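Local coordinates for putative peptide ABC-transport system periplasmic peptide-binding protein (Campylobacter jejuni, PDB 4OEV) that binds nickel(II) outside the cytoplasm for uptake by an ABC-type importer, and belongs to a family generally assigned to peptide transport, at residues A[110-113]-A[117-120]; A[273-278]-A[345-350]. All blocks are in the same frame, centred on the assembly; numbering follows the deposited sequence.

Contact 1 of 2, residues A[110-113]-A[117-120]; sequences VEIL and HVKI
Leu113 lays its CD1 methyl into the angle between the His117 ring and the aliphatic chain of Lys119, on one face of a beta hairpin whose strands 107-114 and 117-122 run antiparallel at the margin of a four-stranded sheet. The methyl is pressed closely against Lys119, with CD1 3.5 Å from both CB and CD of that residue, and meets the imidazole obliquely, 3.6 Å from its CE1. Lys119 supplies the ridge: with CG anti to the backbone N (chi1 -174°) its chain rises between Leu113 and Glu111, then turns at the last torsion. Glu111 lies alongside it, pointing the same way, so that carboxylate and methylenes touch while OE1 stays 4.6 Å from NZ, too far for a salt bridge. The other face is aliphatic. Val110 and Ile120 sit opposite each other there, as do Ile112 and Val118, both non-hydrogen-bonded pairs, and CG1 of Ile112 meets CG1 of Val118 at 4.2 Å. Helix 81-92 packs on this face through Ala81, Lys85 and Ile88. Beyond the hairpin, strand 62-67 adds Asp64, which takes a hydrogen bond from His117 NE2, and Phe66, which stacks on the ring. Between the strands, Glu111 and Lys119 form the hydrogen-bonded pair through both N-H groups, and Leu113 N binds His117 O nearer the turn. A water lies 2.8 Å from both OE1 of Glu111 and the backbone O of Lys119, near enough to hydrogen-bond with either.

Contact 2 of 2, residues A[273-278]-A[345-350]; sequences KNLLHD and VSLAGI
Leu275 pushes its isobutyl group against helix 342-357 and makes every close contact between 273-278 and 345-350. Lys273 and Asn274, still helical, lead into it. With CG of Leu275 anti to its own backbone nitrogen (chi1 175°), the side chain reaches out to the second helix and its two methyls divide the work. CD1 rests on Ser346, 3.6 Å from CB. CD2 enters the hollow framed by Ser346, Leu347 and Ile350, three residues spaced i, i+1 and i+4 on a single helix; it lies 3.7 Å from CD2 of Leu347 and equally 3.7 Å from CD1 of Ile350. The Ile350 side chain crosses that of Leu275 at a slant, its CD1 also coming within 4.2 Å of Leu275 CB. Leu276 next turns inward to Leu343 and Val219. At His277 the chain leaves helical geometry with a positive phi of 52°, and its imidazole has the carbonyl oxygen of Leu275 over one face, toward the rim. Ile271, one turn before Leu275, also touches Leu347 and Ile350, so Ile271 and Leu275 meet the same side of helix 342-357. Ser346 presents its CB to the leucine, while its OG makes a weak hydrogen bond to Pro342 O in its own helix. The two segments are therefore joined by dispersion and by the exclusion of water from aliphatic surfaces, without directional polar bonds between them.

Overall arrangement
The two contacts lie on opposite sides of the chain's centre, with their centres about 51 Å apart, and share no structural element. Contact 1 joins sequence neighbours within one hairpin at a sheet margin; contact 2 brings together segments separated by 66 residues. Both are only partly buried. In contact 1 backbone hydrogen bonds set the register, one face goes under a helix and the other mixes charged and polar groups with the methyl of Leu113. Contact 2 is smaller and aliphatic, one leucine against a helix, and its buried member is Leu347. Neither contributes to the metal site; the Leu347 side chain is about 10 Å from the bound oxalate and about 13 Å from the nickel ion.

Contact 1 of 2, residues A[110-113]-A[117-120]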
loop_
_atom_site.group_PDB
_atom_site.type_symbol
_atom_site.label_atom_id
_atom_site.label_comp_id
_atom_site.label_asym_id
_atom_site.label_seq_id
_atom_site.Cartn_x
_atom_site.Cartn_y
_atom_site.Cartn_z
ATOM N N VAL A 110 0.555 -28.241 -0.426
ATOM C CA VAL A 110 -0.902 -28.039 -0.440
ATOM C C VAL A 110 -1.582 -29.363 -0.821
ATOM O O VAL A 110 -1.406 -29.841 -1.941
ATOM C CB VAL A 110 -1.345 -26.985 -1.443
ATOM C CG1 VAL A 110 -2.848 -26.792 -1.383
ATOM C CG2 VAL A 110 -0.573 -25.636 -1.204
ATOM N N GLU A 111 -2.311 -29.953 0.119
ATOM C CA GLU A 111 -2.969 -31.276 -0.107
ATOM C C GLU A 111 -4.490 -31.129 -0.223
ATOM O O GLU A 111 -5.121 -30.698 0.738
ATOM C CB GLU A 111 -2.711 -32.238 1.042
ATOM C CG GLU A 111 -1.293 -32.661 1.377
ATOM C CD GLU A 111 -1.268 -33.353 2.732
ATOM O OE1 GLU A 111 -0.508 -32.883 3.617
ATOM O OE2 GLU A 111 -2.055 -34.338 2.910
ATOM N N ILE A 112 -5.077 -31.549 -1.343
ATOM C CA ILE A 112 -6.534 -31.601 -1.484
ATOM C C ILE A 112 -7.026 -32.908 -0.842
ATOM O O ILE A 112 -6.747 -33.974 -1.389
ATOM C CB ILE A 112 -6.932 -31.528 -2.983
ATOM C CG1 ILE A 112 -6.472 -30.184 -3.572
ATOM C CG2 ILE A 112 -8.447 -31.730 -3.148
ATOM C CD1 ILE A 112 -6.423 -30.106 -5.108
ATOM N N LEU A 113 -7.656 -32.846 0.346
ATOM C CA LEU A 113 -8.070 -34.099 1.062
ATOM C C LEU A 113 -9.528 -34.470 0.752
ATOM O O LEU A 113 -9.934 -35.649 0.850
ATOM C CB LEU A 113 -7.830 -33.994 2.585
ATOM C CG LEU A 113 -6.340 -33.939 3.042
ATOM C CD1 LEU A 113 -6.121 -33.534 4.513
ATOM C CD2 LEU A 113 -5.579 -35.215 2.741
ATOM N N HIS A 117 -11.801 -29.296 1.063
ATOM C CA HIS A 117 -10.843 -29.398 2.162
ATOM C C HIS A 117 -9.422 -29.407 1.600
ATOM O O HIS A 117 -9.034 -30.339 0.891
ATOM C CB HIS A 117 -11.043 -30.687 2.978
ATOM C CG HIS A 117 -10.109 -30.840 4.150
ATOM N ND1 HIS A 117 -9.960 -32.037 4.831
ATOM C CD2 HIS A 117 -9.324 -29.944 4.799
ATOM C CE1 HIS A 117 -9.089 -31.884 5.814
ATOM N NE2 HIS A 117 -8.695 -30.618 5.822
ATOM N N VAL A 118 -8.648 -28.377 1.933
ATOM C CA VAL A 118 -7.215 -28.390 1.587
ATOM C C VAL A 118 -6.434 -28.368 2.886
ATOM O O VAL A 118 -6.891 -27.864 3.911
ATOM C CB VAL A 118 -6.772 -27.251 0.641
ATOM C CG1 VAL A 118 -7.532 -27.343 -0.682
ATOM C CG2 VAL A 118 -6.901 -25.857 1.305
ATOM N N LYS A 119 -5.291 -29.039 2.861
ATOM C CA LYS A 119 -4.421 -29.113 4.005
ATOM C C LYS A 119 -3.117 -28.469 3.556
ATOM O O LYS A 119 -2.385 -29.051 2.756
ATOM C CB LYS A 119 -4.215 -30.566 4.434
ATOM C CG LYS A 119 -3.425 -30.783 5.707
ATOM C CD LYS A 119 -3.204 -32.295 5.899
ATOM C CE LYS A 119 -2.992 -32.654 7.348
ATOM N NZ LYS A 119 -1.817 -31.892 7.868
ATOM N N ILE A 120 -2.833 -27.290 4.096
ATOM C CA ILE A 120 -1.644 -26.532 3.723
ATOM C C ILE A 120 -0.627 -26.729 4.812
ATOM O O ILE A 120 -0.915 -26.523 5.986
ATOM C CB ILE A 120 -1.960 -25.022 3.552
ATOM C CG1 ILE A 120 -3.092 -24.828 2.561
ATOM C CG2 ILE A 120 -0.687 -24.236 3.124
ATOM C CD1 ILE A 120 -3.778 -23.461 2.677
HETATM O O HOH W 1 0.103 -30.146 3.611
#

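Contact 2 of 2, residues A[273-278]-A[345-350]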
loop_
_atom_site.group_PDB
_atom_site.type_symbol
_atom_site.label_atom_id
_atom_site.label_comp_id
_atom_site.label_asym_id
_atom_site.label_seq_id
_atom_site.Cartn_x
_atom_site.Cartn_y
_atom_site.Cartn_z
ATOM N N LYS A 273 0.227 20.514 11.439
ATOM C CA LYS A 273 -0.624 21.606 11.859
ATOM C C LYS A 273 -1.024 22.452 10.660
ATOM O O LYS A 273 -2.209 22.728 10.452
ATOM C CB LYS A 273 0.077 22.471 12.905
ATOM C CG LYS A 273 -0.699 23.705 13.320
ATOM C CD LYS A 273 0.131 24.565 14.293
ATOM C CE LYS A 273 1.455 25.035 13.641
ATOM N NZ LYS A 273 2.553 25.468 14.574
ATOM N N ASN A 274 -0.040 22.856 9.863
ATOM C CA ASN A 274 -0.285 23.882 8.859
ATOM C C ASN A 274 -0.631 23.379 7.466
ATOM O O ASN A 274 -1.604 23.841 6.870
ATOM C CB ASN A 274 0.912 24.822 8.812
ATOM C CG ASN A 274 1.138 25.515 10.150
ATOM O OD1 ASN A 274 0.189 26.038 10.754
ATOM N ND2 ASN A 274 2.381 25.503 10.633
ATOM N N LEU A 275 0.151 22.461 6.922
ATOM C CA LEU A 275 -0.135 21.990 5.575
ATOM C C LEU A 275 -1.341 21.055 5.528
ATOM O O LEU A 275 -2.223 21.177 4.649
ATOM C CB LEU A 275 1.078 21.273 4.989
ATOM C CG LEU A 275 0.896 20.616 3.629
ATOM C CD1 LEU A 275 0.506 21.659 2.573
ATOM C CD2 LEU A 275 2.191 19.919 3.277
ATOM N N LEU A 276 -1.396 20.159 6.505
ATOM C CA LEU A 276 -2.315 19.038 6.442
ATOM C C LEU A 276 -3.558 19.274 7.227
ATOM O O LEU A 276 -4.427 18.401 7.265
ATOM C CB LEU A 276 -1.646 17.773 6.936
ATOM C CG LEU A 276 -0.822 17.198 5.799
ATOM C CD1 LEU A 276 0.161 16.205 6.328
ATOM C CD2 LEU A 276 -1.775 16.554 4.806
ATOM N N HIS A 277 -3.608 20.422 7.897
ATOM C CA HIS A 277 -4.831 20.910 8.537
ATOM C C HIS A 277 -5.446 19.871 9.447
ATOM O O HIS A 277 -6.663 19.690 9.452
ATOM C CB HIS A 277 -5.857 21.339 7.489
ATOM C CG HIS A 277 -5.321 22.293 6.466
ATOM N ND1 HIS A 277 -4.829 23.540 6.796
ATOM C CD2 HIS A 277 -5.226 22.195 5.118
ATOM C CE1 HIS A 277 -4.439 24.163 5.696
ATOM N NE2 HIS A 277 -4.671 23.368 4.664
ATOM N N ASP A 278 -4.593 19.147 10.157
ATOM C CA ASP A 278 -5.033 18.098 11.081
ATOM C C ASP A 278 -5.910 16.988 10.408
ATOM O O ASP A 278 -6.782 16.371 11.034
ATOM C CB ASP A 278 -5.748 18.761 12.274
ATOM C CG ASP A 278 -4.800 19.683 13.079
ATOM O OD1 ASP A 278 -3.650 19.255 13.352
ATOM O OD2 ASP A 278 -5.188 20.837 13.409
ATOM N N VAL A 345 4.143 17.387 -3.491
ATOM C CA VAL A 345 4.816 18.586 -3.976
ATOM C C VAL A 345 5.013 19.590 -2.840
ATOM O O VAL A 345 6.120 20.159 -2.689
ATOM C CB VAL A 345 4.031 19.290 -5.112
ATOM C CG1 VAL A 345 4.646 20.673 -5.409
ATOM C CG2 VAL A 345 3.963 18.382 -6.352
ATOM N N SER A 346 3.958 19.815 -2.050
ATOM C CA SER A 346 4.046 20.749 -0.923
ATOM C C SER A 346 5.081 20.279 0.078
ATOM O O SER A 346 5.886 21.051 0.571
ATOM C CB SER A 346 2.695 20.915 -0.233
ATOM O OG SER A 346 1.833 21.715 -1.034
ATOM N N LEU A 347 5.044 18.991 0.395
ATOM C CA LEU A 347 6.030 18.434 1.301
ATOM C C LEU A 347 7.481 18.539 0.825
ATOM O O LEU A 347 8.356 18.818 1.645
ATOM C CB LEU A 347 5.692 16.951 1.572
ATOM C CG LEU A 347 4.489 16.755 2.492
ATOM C CD1 LEU A 347 4.150 15.233 2.495
ATOM C CD2 LEU A 347 4.725 17.307 3.894
ATOM N N ALA A 348 7.745 18.311 -0.471
ATOM C CA ALA A 348 9.086 18.429 -1.026
ATOM C C ALA A 348 9.572 19.887 -0.901
ATOM O O ALA A 348 10.764 20.143 -0.643
ATOM C CB ALA A 348 9.120 17.998 -2.468
ATOM N N GLY A 349 8.657 20.819 -1.116
ATOM C CA GLY A 349 8.931 22.244 -0.920
ATOM C C GLY A 349 9.271 22.610 0.518
ATOM O O GLY A 349 10.191 23.405 0.762
ATOM N N ILE A 350 8.555 22.044 1.476
ATOM C CA ILE A 350 8.774 22.325 2.882
ATOM C C ILE A 350 10.121 21.736 3.334
ATOM O O ILE A 350 10.933 22.441 3.980
ATOM C CB ILE A 350 7.614 21.790 3.732
ATOM C CG1 ILE A 350 6.356 22.607 3.433
ATOM C CG2 ILE A 350 7.922 21.936 5.216
ATOM C CD1 ILE A 350 5.099 22.043 4.071
#